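Glutathione S-transferase (Ceriporiopsis subvermispora, PDB 6J3E) probably catalyses the conjugation or transfer of glutathione to electrophilic substrates, as a serine-type member of the glutathione S-transferase family. Local coordinates at residues I185-W188 against L189-D192; W214-W217 against V218-L222. All coordinates share one frame; numbering follows the deposited sequence.

Contact 1 (I185-W188 against L189-D192); sequences IAKW and LSAD
S190 and A186, four residues or about one turn apart, meet through the serine hydroxyl: S190 OG donates to A186 O at 3.2 Å. The C=O...donor angle is 130°, and the donor is tilted from the carbonyl plane. With chi1 at 64°, OG sits between its own backbone N and carbonyl carbon, a rotation that turns the hydroxyl back to the preceding turn. A186 O also receives a weak bond from L189 N, whose N-H...acceptor angle is only 121°. The stronger bond of that amide runs from L189 N to I185 O at 2.9 Å. S190 N in turn bonds to K187 O at 3.2 Å, as the chain leaves helix 169-189 for the loop that follows, in the all-helical C-terminal domain of the glutathione S-transferase fold. Replacing S190 by an alanine would probably remove the hydroxyl's hold on A186 O and leave K187 CD without its polar neighbour. Alongside, I185 and L189 point the same way, I185 CG2 lying 4.1 Å from L189 CD1. The aliphatic part of K187 passes near the serine, K187 CD being 4.0 Å from S190 OG. Farther out, I185 packs on F119 and I123 of helix 109-136 and on W240 of helix 235-247. L189 O is hydrogen-bonded to K196 NZ, while the W188 and L189 side chains pack on A114 and A110, respectively, of the second subunit.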
loop_
_atom_site.group_PDB
_atom_site.type_symbol
_atom_site.label_atom_id
_atom_site.label_comp_id
_atom_site.label_asym_id
_atom_site.label_seq_id
_atom_site.Cartn_x
_atom_site.Cartn_y
_atom_site.Cartn_z
ATOM N N ILE A 185 4.060 9.402 -0.752
ATOM C CA ILE A 185 4.898 8.954 0.350
ATOM C C ILE A 185 5.061 10.086 1.350
ATOM O O ILE A 185 4.899 9.888 2.563
ATOM C CB ILE A 185 6.257 8.437 -0.152
ATOM C CG1 ILE A 185 6.068 7.329 -1.188
ATOM C CG2 ILE A 185 7.079 7.878 1.025
ATOM C CD1 ILE A 185 7.366 6.562 -1.457
ATOM N N ALA A 186 5.318 11.299 0.852
ATOM C CA ALA A 186 5.479 12.447 1.732
ATOM C C ALA A 186 4.244 12.647 2.596
ATOM O O ALA A 186 4.360 12.834 3.811
ATOM C CB ALA A 186 5.785 13.705 0.919
ATOM N N LYS A 187 3.054 12.560 1.995
ATOM C CA LYS A 187 1.828 12.692 2.774
ATOM C C LYS A 187 1.694 11.559 3.795
ATOM O O LYS A 187 1.304 11.803 4.942
ATOM C CB LYS A 187 0.613 12.768 1.840
ATOM C CG LYS A 187 0.248 14.206 1.401
ATOM C CD LYS A 187 0.402 15.211 2.590
ATOM C CE LYS A 187 -0.706 16.277 2.652
ATOM N NZ LYS A 187 -0.919 16.801 4.047
ATOM N N TRP A 188 2.069 10.324 3.426
ATOM C CA TRP A 188 2.072 9.246 4.418
ATOM C C TRP A 188 2.951 9.585 5.617
ATOM O O TRP A 188 2.599 9.270 6.758
ATOM C CB TRP A 188 2.560 7.939 3.810
ATOM C CG TRP A 188 1.792 7.492 2.653
ATOM C CD1 TRP A 188 0.561 7.921 2.263
ATOM C CD2 TRP A 188 2.208 6.523 1.690
ATOM N NE1 TRP A 188 0.182 7.272 1.115
ATOM C CE2 TRP A 188 1.178 6.409 0.741
ATOM C CE3 TRP A 188 3.355 5.740 1.539
ATOM C CZ2 TRP A 188 1.258 5.542 -0.341
ATOM C CZ3 TRP A 188 3.433 4.885 0.460
ATOM C CH2 TRP A 188 2.390 4.793 -0.463
ATOM N N LEU A 189 4.112 10.202 5.366
ATOM C CA LEU A 189 5.105 10.473 6.395
ATOM C C LEU A 189 4.747 11.656 7.275
ATOM O O LEU A 189 5.430 11.864 8.283
ATOM C CB LEU A 189 6.476 10.721 5.768
ATOM C CG LEU A 189 7.081 9.410 5.323
ATOM C CD1 LEU A 189 8.346 9.640 4.477
ATOM C CD2 LEU A 189 7.364 8.558 6.576
ATOM N N SER A 190 3.710 12.426 6.905
ATOM C CA SER A 190 3.229 13.562 7.677
ATOM C C SER A 190 1.727 13.470 7.953
ATOM O O SER A 190 1.086 14.489 8.237
ATOM C CB SER A 190 3.558 14.850 6.936
ATOM O OG SER A 190 2.848 14.852 5.717
ATOM N N ALA A 191 1.161 12.260 7.889
ATOM C CA ALA A 191 -0.285 12.070 7.964
ATOM C C ALA A 191 -0.885 12.436 9.316
ATOM O O ALA A 191 -2.094 12.676 9.387
ATOM C CB ALA A 191 -0.630 10.619 7.652
ATOM N N ASP A 192 -0.097 12.422 10.392
ATOM C CA ASP A 192 -0.580 12.819 11.709
ATOM C C ASP A 192 -0.193 14.255 12.059
ATOM O O ASP A 192 -0.236 14.627 13.234
ATOM C CB ASP A 192 -0.073 11.857 12.791
ATOM C CG ASP A 192 1.456 11.876 12.941
ATOM O OD1 ASP A 192 2.125 12.717 12.306
ATOM O OD2 ASP A 192 1.997 11.035 13.704
#

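Contact 2 (W214-W217 against V218-L222); sequences WVIW and VKRVL
In W217 a chi1 of 175° carries CG away from the backbone N, and from there the indole lies beside V221, one turn later, both side chains pointing the same way. Their side chains come closest where W217 CD1 lies 3.5 Å from V221 CG2. W217 NE1 is 3.8 Å from V221 CG2 as well, so the pyrrole part of the indole makes this contact. I216 also carries CG1 on the side opposite its backbone N, and I216 CG1 comes within 3.4 Å of R220 CD where the two side chains cross at a slant. I216 CD1 lies 4.0 Å from K219 CD, within the extended lysine side chain. Four i to i+4 backbone bonds connect the segments, from V218 N to W214 O through V221 N to W217 O; their N-H...acceptor angles of 153° to 160° identify a regular alpha-helical turn of helix 206-222. In one of these, R220 N to I216 O is 2.8 Å. Beyond its apolar stem, R220 bends at chi3, and the guanidinium makes salt bridges to D17 and E251 and a hydrogen bond to A19 O. W214 packs on K26, a residue that binds glutathione, and W217 meets the ring of W20. The chemistry is therefore divided: aliphatic and indole carbons meet one turn apart, while the buried arginine's charge is probably balanced by two carboxylates from distant parts of the chain.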
loop_
_atom_site.group_PDB
_atom_site.type_symbol
_atom_site.label_atom_id
_atom_site.label_comp_id
_atom_site.label_asym_id
_atom_site.label_seq_id
_atom_site.Cartn_x
_atom_site.Cartn_y
_atom_site.Cartn_z
ATOM N N TRP A 214 15.487 2.610 -3.823
ATOM C CA TRP A 214 15.067 2.999 -5.156
ATOM C C TRP A 214 15.567 4.395 -5.498
ATOM O O TRP A 214 15.874 4.663 -6.663
ATOM C CB TRP A 214 13.542 2.888 -5.277
ATOM C CG TRP A 214 13.079 1.464 -5.276
ATOM C CD1 TRP A 214 12.896 0.657 -4.176
ATOM C CD2 TRP A 214 12.767 0.656 -6.419
ATOM N NE1 TRP A 214 12.494 -0.600 -4.570
ATOM C CE2 TRP A 214 12.407 -0.631 -5.939
ATOM C CE3 TRP A 214 12.762 0.885 -7.797
ATOM C CZ2 TRP A 214 12.043 -1.679 -6.797
ATOM C CZ3 TRP A 214 12.398 -0.152 -8.643
ATOM C CH2 TRP A 214 12.044 -1.423 -8.139
ATOM N N VAL A 215 15.698 5.275 -4.502
ATOM C CA VAL A 215 16.143 6.633 -4.789
ATOM C C VAL A 215 17.614 6.639 -5.172
ATOM O O VAL A 215 18.016 7.344 -6.105
ATOM C CB VAL A 215 15.854 7.568 -3.600
ATOM C CG1 VAL A 215 16.503 8.930 -3.816
ATOM C CG2 VAL A 215 14.376 7.743 -3.451
ATOM N N ILE A 216 18.436 5.831 -4.493
ATOM C CA ILE A 216 19.860 5.799 -4.835
ATOM C C ILE A 216 20.053 5.239 -6.240
ATOM O O ILE A 216 20.993 5.622 -6.951
ATOM C CB ILE A 216 20.674 5.020 -3.777
ATOM C CG1 ILE A 216 22.123 5.479 -3.795
ATOM C CG2 ILE A 216 20.643 3.509 -4.005
ATOM C CD1 ILE A 216 22.279 6.949 -3.577
ATOM N N TRP A 217 19.151 4.354 -6.673
ATOM C CA TRP A 217 19.141 3.885 -8.056
ATOM C C TRP A 217 18.943 5.046 -9.013
ATOM O O TRP A 217 19.646 5.170 -10.023
ATOM C CB TRP A 217 18.029 2.841 -8.228
ATOM C CG TRP A 217 17.779 2.325 -9.622
ATOM C CD1 TRP A 217 18.716 1.976 -10.565
ATOM C CD2 TRP A 217 16.499 2.096 -10.230
ATOM N NE1 TRP A 217 18.095 1.528 -11.699
ATOM C CE2 TRP A 217 16.738 1.592 -11.526
ATOM C CE3 TRP A 217 15.173 2.250 -9.795
ATOM C CZ2 TRP A 217 15.704 1.244 -12.390
ATOM C CZ3 TRP A 217 14.149 1.917 -10.657
ATOM C CH2 TRP A 217 14.420 1.411 -11.940
ATOM N N VAL A 218 17.965 5.902 -8.717
ATOM C CA VAL A 218 17.707 7.056 -9.572
ATOM C C VAL A 218 18.907 7.980 -9.574
ATOM O O VAL A 218 19.298 8.517 -10.618
ATOM C CB VAL A 218 16.435 7.780 -9.100
ATOM C CG1 VAL A 218 16.262 9.092 -9.841
ATOM C CG2 VAL A 218 15.224 6.885 -9.285
ATOM N N LYS A 219 19.519 8.171 -8.401
ATOM C CA LYS A 219 20.621 9.117 -8.294
ATOM C C LYS A 219 21.840 8.604 -9.032
ATOM O O LYS A 219 22.477 9.351 -9.783
ATOM C CB LYS A 219 20.967 9.386 -6.830
ATOM C CG LYS A 219 22.147 10.343 -6.649
ATOM C CD LYS A 219 22.485 10.572 -5.168
ATOM C CE LYS A 219 23.539 11.655 -4.979
ATOM N NZ LYS A 219 23.771 11.979 -3.554
ATOM N N ARG A 220 22.173 7.325 -8.850
ATOM C CA ARG A 220 23.410 6.833 -9.442
ATOM C C ARG A 220 23.255 6.598 -10.937
ATOM O O ARG A 220 24.164 6.931 -11.711
ATOM C CB ARG A 220 23.869 5.584 -8.707
ATOM C CG ARG A 220 24.512 5.944 -7.390
ATOM C CD ARG A 220 24.341 4.868 -6.341
ATOM N NE ARG A 220 25.471 3.957 -6.313
ATOM C CZ ARG A 220 26.353 3.884 -5.327
ATOM N NH1 ARG A 220 26.239 4.663 -4.256
ATOM N NH2 ARG A 220 27.340 3.012 -5.419
ATOM N N VAL A 221 22.097 6.095 -11.373
ATOM C CA VAL A 221 21.927 5.740 -12.778
ATOM C C VAL A 221 21.682 6.974 -13.631
ATOM O O VAL A 221 22.323 7.150 -14.670
ATOM C CB VAL A 221 20.808 4.698 -12.944
ATOM C CG1 VAL A 221 20.360 4.613 -14.407
ATOM C CG2 VAL A 221 21.302 3.343 -12.461
ATOM N N LEU A 222 20.753 7.844 -13.230
ATOM C CA LEU A 222 20.590 9.094 -13.968
ATOM C C LEU A 222 21.796 10.012 -13.792
ATOM O O LEU A 222 22.100 10.812 -14.687
ATOM C CB LEU A 222 19.312 9.808 -13.540
ATOM C CG LEU A 222 18.031 9.186 -14.094
ATOM C CD1 LEU A 222 16.845 10.115 -13.884
ATOM C CD2 LEU A 222 18.210 8.876 -15.556
#

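In the fold
Contact 1 comes first along the chain, at the end of helix 169-189, and contact 2 follows on the next helix, 206-222. Both belong to the helical C-terminal domain of the glutathione S-transferase fold, yet their centres are 22 Å apart and their nearest atoms about 7 Å apart, without touching. Contact 1 is peripheral, its centre 21 Å from that of the chain, and the second subunit packs against it. Contact 2 is central, at 9 Å, and faces helix 22-34 of the thioredoxin-like domain. Helix 109-136 touches side chains of both, through F119 among others. One contact thus lies near the subunit interface and the other near glutathione-binding residues, consistent with a helical domain that serves both.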